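Local coordinates for protein glycerol-3-phosphate dehydrogenase [NAD(+)] (Dunaliella salina, PDB 6IUY) that joins a haloacid dehalogenase-like phosphatase domain to an NAD-dependent glycerol-3-phosphate dehydrogenase, enabling direct conversion of dihydroxyacetone phosphate to glycerol, at residues Gly287-Lys292 with Trp437-Gln442; Gly372-Ser377 with Arg431-Leu436. All coordinates share one frame; numbering follows the deposited sequence.

Overall arrangement
Contacts 1 and 2 sit side by side, their centres about 11 Å apart, and both draw on helix 431-441: its first half (431-436) serves contact 2 and its second half contact 1. Along the chain the order is 287-292, 372-377, 431-436, 437-442, with contact 2 nested inside the loop that contact 1 closes. They also meet directly: Phe290 CE1 lies 3.6 Å from Leu436 CD1, and Trp437 CH2 lies 3.6 Å from Ile376 CG2. One helix thus spans from the approach to strand 293-297 to strand 374-377, both in the eight-stranded mixed sheet of the NAD-binding dehydrogenase part, away from the phosphatase-type magnesium site.

Contact 1: Gly287-Lys292 with Trp437-Gln442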
loop_
_atom_site.group_PDB
_atom_site.type_symbol
_atom_site.label_atom_id
_atom_site.label_comp_id
_atom_site.label_asym_id
_atom_site.label_seq_id
_atom_site.Cartn_x
_atom_site.Cartn_y
_atom_site.Cartn_z
ATOM N N GLY A 287 11.532 -29.125 -25.769
ATOM C CA GLY A 287 10.094 -29.198 -25.555
ATOM C C GLY A 287 9.418 -27.863 -25.297
ATOM O O GLY A 287 8.570 -27.776 -24.420
ATOM N N SER A 288 9.779 -26.838 -26.071
ATOM C CA SER A 288 9.323 -25.465 -25.830
ATOM C C SER A 288 7.836 -25.352 -25.567
ATOM O O SER A 288 7.032 -25.905 -26.321
ATOM C CB SER A 288 9.664 -24.570 -27.020
ATOM O OG SER A 288 9.042 -23.299 -26.881
ATOM N N VAL A 289 7.462 -24.621 -24.514
ATOM C CA VAL A 289 6.044 -24.416 -24.251
ATOM C C VAL A 289 5.413 -23.355 -25.182
ATOM O O VAL A 289 4.186 -23.208 -25.193
ATOM C CB VAL A 289 5.790 -24.024 -22.776
ATOM C CG1 VAL A 289 6.285 -22.629 -22.493
ATOM C CG2 VAL A 289 4.308 -24.129 -22.438
ATOM N N PHE A 290 6.226 -22.626 -25.958
ATOM C CA PHE A 290 5.681 -21.602 -26.878
ATOM C C PHE A 290 6.114 -21.767 -28.343
ATOM O O PHE A 290 7.270 -22.104 -28.630
ATOM C CB PHE A 290 6.082 -20.181 -26.440
ATOM C CG PHE A 290 5.685 -19.844 -25.044
ATOM C CD1 PHE A 290 4.359 -19.711 -24.713
ATOM C CD2 PHE A 290 6.645 -19.636 -24.070
ATOM C CE1 PHE A 290 3.992 -19.408 -23.439
ATOM C CE2 PHE A 290 6.281 -19.328 -22.790
ATOM C CZ PHE A 290 4.958 -19.217 -22.471
ATOM N N GLU A 291 5.188 -21.491 -29.258
ATOM C CA GLU A 291 5.547 -21.279 -30.663
ATOM C C GLU A 291 6.506 -20.101 -30.746
ATOM O O GLU A 291 6.340 -19.123 -30.017
ATOM C CB GLU A 291 4.306 -21.016 -31.520
ATOM C CG GLU A 291 3.683 -22.263 -32.123
ATOM C CD GLU A 291 4.675 -23.062 -32.969
ATOM O OE1 GLU A 291 5.354 -22.464 -33.836
ATOM O OE2 GLU A 291 4.790 -24.294 -32.759
ATOM N N LYS A 292 7.511 -20.190 -31.609
ATOM C CA LYS A 292 8.500 -19.123 -31.708
ATOM C C LYS A 292 7.875 -17.831 -32.209
ATOM O O LYS A 292 8.192 -16.738 -31.729
ATOM C CB LYS A 292 9.657 -19.515 -32.624
ATOM C CG LYS A 292 10.726 -18.433 -32.688
ATOM C CD LYS A 292 11.899 -18.829 -33.571
ATOM C CE LYS A 292 12.995 -17.777 -33.522
ATOM N NZ LYS A 292 14.212 -18.200 -34.283
ATOM N N TRP A 437 1.934 -17.263 -18.020
ATOM C CA TRP A 437 2.090 -15.827 -18.227
ATOM C C TRP A 437 3.417 -15.284 -17.699
ATOM O O TRP A 437 4.057 -14.446 -18.348
ATOM C CB TRP A 437 0.923 -15.083 -17.592
ATOM C CG TRP A 437 -0.374 -15.386 -18.254
ATOM C CD1 TRP A 437 -1.527 -15.790 -17.656
ATOM C CD2 TRP A 437 -0.650 -15.336 -19.665
ATOM N NE1 TRP A 437 -2.513 -15.967 -18.604
ATOM C CE2 TRP A 437 -1.990 -15.705 -19.839
ATOM C CE3 TRP A 437 0.108 -14.995 -20.784
ATOM C CZ2 TRP A 437 -2.588 -15.751 -21.101
ATOM C CZ3 TRP A 437 -0.495 -15.021 -22.028
ATOM C CH2 TRP A 437 -1.822 -15.405 -22.177
ATOM N N GLN A 438 3.855 -15.759 -16.537
ATOM C CA GLN A 438 5.100 -15.249 -15.986
ATOM C C GLN A 438 6.265 -15.617 -16.870
ATOM O O GLN A 438 7.154 -14.786 -17.114
ATOM C CB GLN A 438 5.347 -15.763 -14.567
ATOM C CG GLN A 438 6.652 -15.232 -13.969
ATOM C CD GLN A 438 6.842 -15.641 -12.507
ATOM O OE1 GLN A 438 6.266 -16.625 -12.040
ATOM N NE2 GLN A 438 7.653 -14.885 -11.788
ATOM N N GLN A 439 6.278 -16.861 -17.348
ATOM C CA GLN A 439 7.328 -17.302 -18.262
ATOM C C GLN A 439 7.263 -16.480 -19.554
ATOM O O GLN A 439 8.283 -16.139 -20.116
ATOM C CB GLN A 439 7.216 -18.811 -18.561
ATOM C CG GLN A 439 8.239 -19.324 -19.600
ATOM C CD GLN A 439 8.235 -20.860 -19.761
ATOM O OE1 GLN A 439 7.476 -21.572 -19.087
ATOM N NE2 GLN A 439 9.086 -21.366 -20.655
ATOM N N LEU A 440 6.062 -16.125 -19.996
ATOM C CA LEU A 440 5.924 -15.361 -21.237
ATOM C C LEU A 440 6.427 -13.905 -21.106
ATOM O O LEU A 440 7.224 -13.434 -21.931
ATOM C CB LEU A 440 4.466 -15.380 -21.686
ATOM C CG LEU A 440 4.147 -15.030 -23.135
ATOM C CD1 LEU A 440 4.972 -15.894 -24.086
ATOM C CD2 LEU A 440 2.652 -15.201 -23.379
ATOM N N PHE A 441 5.991 -13.212 -20.054
ATOM C CA PHE A 441 6.258 -11.781 -19.894
ATOM C C PHE A 441 7.533 -11.391 -19.130
ATOM O O PHE A 441 8.106 -10.330 -19.385
ATOM C CB PHE A 441 5.077 -11.115 -19.190
ATOM C CG PHE A 441 3.907 -10.833 -20.088
ATOM C CD1 PHE A 441 3.859 -9.663 -20.834
ATOM C CD2 PHE A 441 2.838 -11.717 -20.159
ATOM C CE1 PHE A 441 2.776 -9.384 -21.641
ATOM C CE2 PHE A 441 1.746 -11.449 -20.971
ATOM C CZ PHE A 441 1.713 -10.283 -21.714
ATOM N N GLN A 442 7.978 -12.198 -18.177
ATOM C CA GLN A 442 9.141 -11.783 -17.388
ATOM C C GLN A 442 10.437 -11.757 -18.195
ATOM O O GLN A 442 10.851 -12.772 -18.777
ATOM C CB GLN A 442 9.330 -12.687 -16.168
ATOM C CG GLN A 442 10.492 -12.274 -15.268
ATOM C CD GLN A 442 10.356 -12.859 -13.872
ATOM O OE1 GLN A 442 9.541 -12.401 -13.065
ATOM N NE2 GLN A 442 11.132 -13.900 -13.594
#
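Phe290 and Leu440 bring their CA atoms to 8.4 Å, and Val289 and Gln439 bring theirs to 9.4 Å, so the turn and short, weakly bonded strand around Phe290 meet the last turn of helix 431-441 through side chains alone. The Phe290 ring is the centrepiece. Leu440 CD1 stands 3.7 Å from the ring centroid and 11° off its normal, a CH-pi contact in which one methyl sits over the middle of a face. Leu440 CB starts off to the side of the ring; CG anti to the backbone N (chi1 -162°), with the chi2 turn beyond it, brings CD1 over the face. On the opposite face Val289 CG1 lies 3.3 Å above the ring plane, displaced toward the rim; the ring is therefore gripped between two methyls. A third neighbour lies at the edge: Gln439 CG approaches Phe290 CE2 to 3.7 Å, close to the ring plane, and the amide beyond it is turned 78° against the ring. The same extended Gln439 chain runs on to Val289, its CD reaching 3.8 Å from CG1. In fold terms, the segment lies between helix 266-282 and strand 293-297 of a beta-alpha-beta unit of the Rossmann type. Helix 431-441 packs beside helix 266-282: Phe290 and Leu440 both touch Thr279, and Leu440 O accepts a hydrogen bond from Ser278 OG. Replacing Phe290 by an alanine would probably leave Leu440 CD1 and Val289 CG1 without the ring between them and open a gap at the end of the helix. On the backbone side, Ser288 OG donates to Phe290 O at 2.8 Å, in the carbonyl plane and on a lone pair, bridging the chain from 288 to 290.

Contact 2: Gly372-Ser377 with Arg431-Leu436; sequences GVKAIS and RESGSL
Lys374, Leu436 and Ser433 account for nearly all the surface this contact buries, with Lys374 giving about as much as the other two together. The CA atoms of Lys374 and Ser433 are 7.1 Å apart, and the CA-CB bonds of all three residues point into the interface. What meets is mainly the aliphatic part of the lysine: its CG lies 4.1 Å from Leu436 CD2, the two side chains crossing at a slant, and its CD lies 3.9 Å from Ser433 OG. These are van der Waals distances, so the lysine acts here as a hydrocarbon arm. Bends at chi2 (-69°) and chi4 (43°) take the chain across the helix, back past Ser433 OG, with the ammonium group at Tyr257 OH, where it makes a weak hydrogen bond. Glu432 is the nearest opposite charge of the helix segment, but its OE1 stays 6.5 Å from Lys374 NZ; any attraction would be long-range and probably modest. The serine hydroxyl, though it faces the lysine methylenes, has its polar partner in Asn430 OD1, three residues earlier in the chain, to which it is hydrogen-bonded. Ser433 also touches Ser405 of strand 404-408, and the Lys374 backbone pairs with Asp345 and Leu347 on the side of strand 346-349. Strand 374-377 thus lies between these two parallel neighbours while helix 431-441, which links strands 422-427 and 446-451, rests across the face of the sheet: the alpha/beta layering of a Rossmann-type nucleotide-binding domain with extra strands added at one side.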
loop_
_atom_site.group_PDB
_atom_site.type_symbol
_atom_site.label_atom_id
_atom_site.label_comp_id
_atom_site.label_asym_id
_atom_site.label_seq_id
_atom_site.Cartn_x
_atom_site.Cartn_y
_atom_site.Cartn_z
ATOM N N GLY A 372 -10.627 -23.725 -24.214
ATOM C CA GLY A 372 -9.397 -24.013 -23.495
ATOM C C GLY A 372 -8.319 -22.952 -23.678
ATOM O O GLY A 372 -7.196 -23.110 -23.212
ATOM N N VAL A 373 -8.647 -21.864 -24.366
ATOM C CA VAL A 373 -7.660 -20.819 -24.620
ATOM C C VAL A 373 -7.382 -20.020 -23.348
ATOM O O VAL A 373 -8.299 -19.703 -22.607
ATOM C CB VAL A 373 -8.112 -19.852 -25.741
ATOM C CG1 VAL A 373 -9.427 -19.213 -25.383
ATOM C CG2 VAL A 373 -7.075 -18.764 -25.938
ATOM N N LYS A 374 -6.119 -19.690 -23.110
ATOM C CA LYS A 374 -5.762 -18.838 -21.975
ATOM C C LYS A 374 -5.766 -17.378 -22.453
ATOM O O LYS A 374 -5.238 -17.074 -23.530
ATOM C CB LYS A 374 -4.392 -19.217 -21.398
ATOM C CG LYS A 374 -4.195 -20.709 -21.074
ATOM C CD LYS A 374 -5.050 -21.161 -19.890
ATOM C CE LYS A 374 -4.908 -22.656 -19.607
ATOM N NZ LYS A 374 -3.489 -23.152 -19.685
ATOM N N ALA A 375 -6.374 -16.484 -21.680
ATOM C CA ALA A 375 -6.357 -15.064 -22.025
ATOM C C ALA A 375 -5.670 -14.237 -20.930
ATOM O O ALA A 375 -5.701 -14.597 -19.750
ATOM C CB ALA A 375 -7.766 -14.559 -22.257
ATOM N N ILE A 376 -5.049 -13.131 -21.326
ATOM C CA ILE A 376 -4.639 -12.113 -20.356
ATOM C C ILE A 376 -4.904 -10.742 -20.936
ATOM O O ILE A 376 -4.787 -10.531 -22.137
ATOM C CB ILE A 376 -3.160 -12.236 -19.969
ATOM C CG1 ILE A 376 -2.819 -11.289 -18.809
ATOM C CG2 ILE A 376 -2.273 -11.996 -21.184
ATOM C CD1 ILE A 376 -1.458 -11.584 -18.126
ATOM N N SER A 377 -5.277 -9.813 -20.071
ATOM C CA SER A 377 -5.582 -8.450 -20.479
ATOM C C SER A 377 -4.566 -7.479 -19.897
ATOM O O SER A 377 -4.209 -7.559 -18.718
ATOM C CB SER A 377 -6.991 -8.079 -20.030
ATOM O OG SER A 377 -7.251 -6.715 -20.291
ATOM N N ARG A 431 -3.926 -20.681 -10.779
ATOM C CA ARG A 431 -2.475 -20.779 -10.607
ATOM C C ARG A 431 -1.716 -21.325 -11.811
ATOM O O ARG A 431 -0.530 -21.022 -11.989
ATOM C CB ARG A 431 -2.148 -21.657 -9.394
ATOM C CG ARG A 431 -1.968 -20.900 -8.086
ATOM C CD ARG A 431 -1.913 -21.865 -6.906
ATOM N NE ARG A 431 -1.726 -21.175 -5.633
ATOM C CZ ARG A 431 -1.866 -21.760 -4.446
ATOM N NH1 ARG A 431 -2.207 -23.043 -4.379
ATOM N NH2 ARG A 431 -1.678 -21.063 -3.328
ATOM N N GLU A 432 -2.371 -22.151 -12.619
ATOM C CA GLU A 432 -1.684 -22.729 -13.768
ATOM C C GLU A 432 -1.384 -21.636 -14.792
ATOM O O GLU A 432 -0.299 -21.598 -15.383
ATOM C CB GLU A 432 -2.520 -23.852 -14.392
ATOM C CG GLU A 432 -3.009 -24.877 -13.368
ATOM C CD GLU A 432 -4.384 -24.549 -12.817
ATOM O OE1 GLU A 432 -5.364 -24.655 -13.593
ATOM O OE2 GLU A 432 -4.494 -24.192 -11.617
ATOM N N SER A 433 -2.350 -20.746 -14.997
ATOM C CA SER A 433 -2.173 -19.624 -15.912
ATOM C C SER A 433 -0.972 -18.775 -15.493
ATOM O O SER A 433 -0.110 -18.462 -16.314
ATOM C CB SER A 433 -3.434 -18.750 -15.951
ATOM O OG SER A 433 -4.551 -19.434 -16.484
ATOM N N GLY A 434 -0.930 -18.407 -14.213
ATOM C CA GLY A 434 0.099 -17.529 -13.692
ATOM C C GLY A 434 1.482 -17.951 -14.107
ATOM O O GLY A 434 2.286 -17.132 -14.534
ATOM N N SER A 435 1.749 -19.247 -14.011
ATOM C CA SER A 435 3.045 -19.795 -14.383
ATOM C C SER A 435 3.393 -19.567 -15.871
ATOM O O SER A 435 4.524 -19.195 -16.219
ATOM C CB SER A 435 3.074 -21.294 -14.063
ATOM O OG SER A 435 4.234 -21.893 -14.622
ATOM N N LEU A 436 2.426 -19.830 -16.744
ATOM C CA LEU A 436 2.570 -19.603 -18.182
ATOM C C LEU A 436 2.832 -18.125 -18.485
ATOM O O LEU A 436 3.833 -17.769 -19.106
ATOM C CB LEU A 436 1.302 -20.073 -18.909
ATOM C CG LEU A 436 1.310 -20.099 -20.444
ATOM C CD1 LEU A 436 2.127 -21.279 -20.949
ATOM C CD2 LEU A 436 -0.119 -20.134 -21.008
#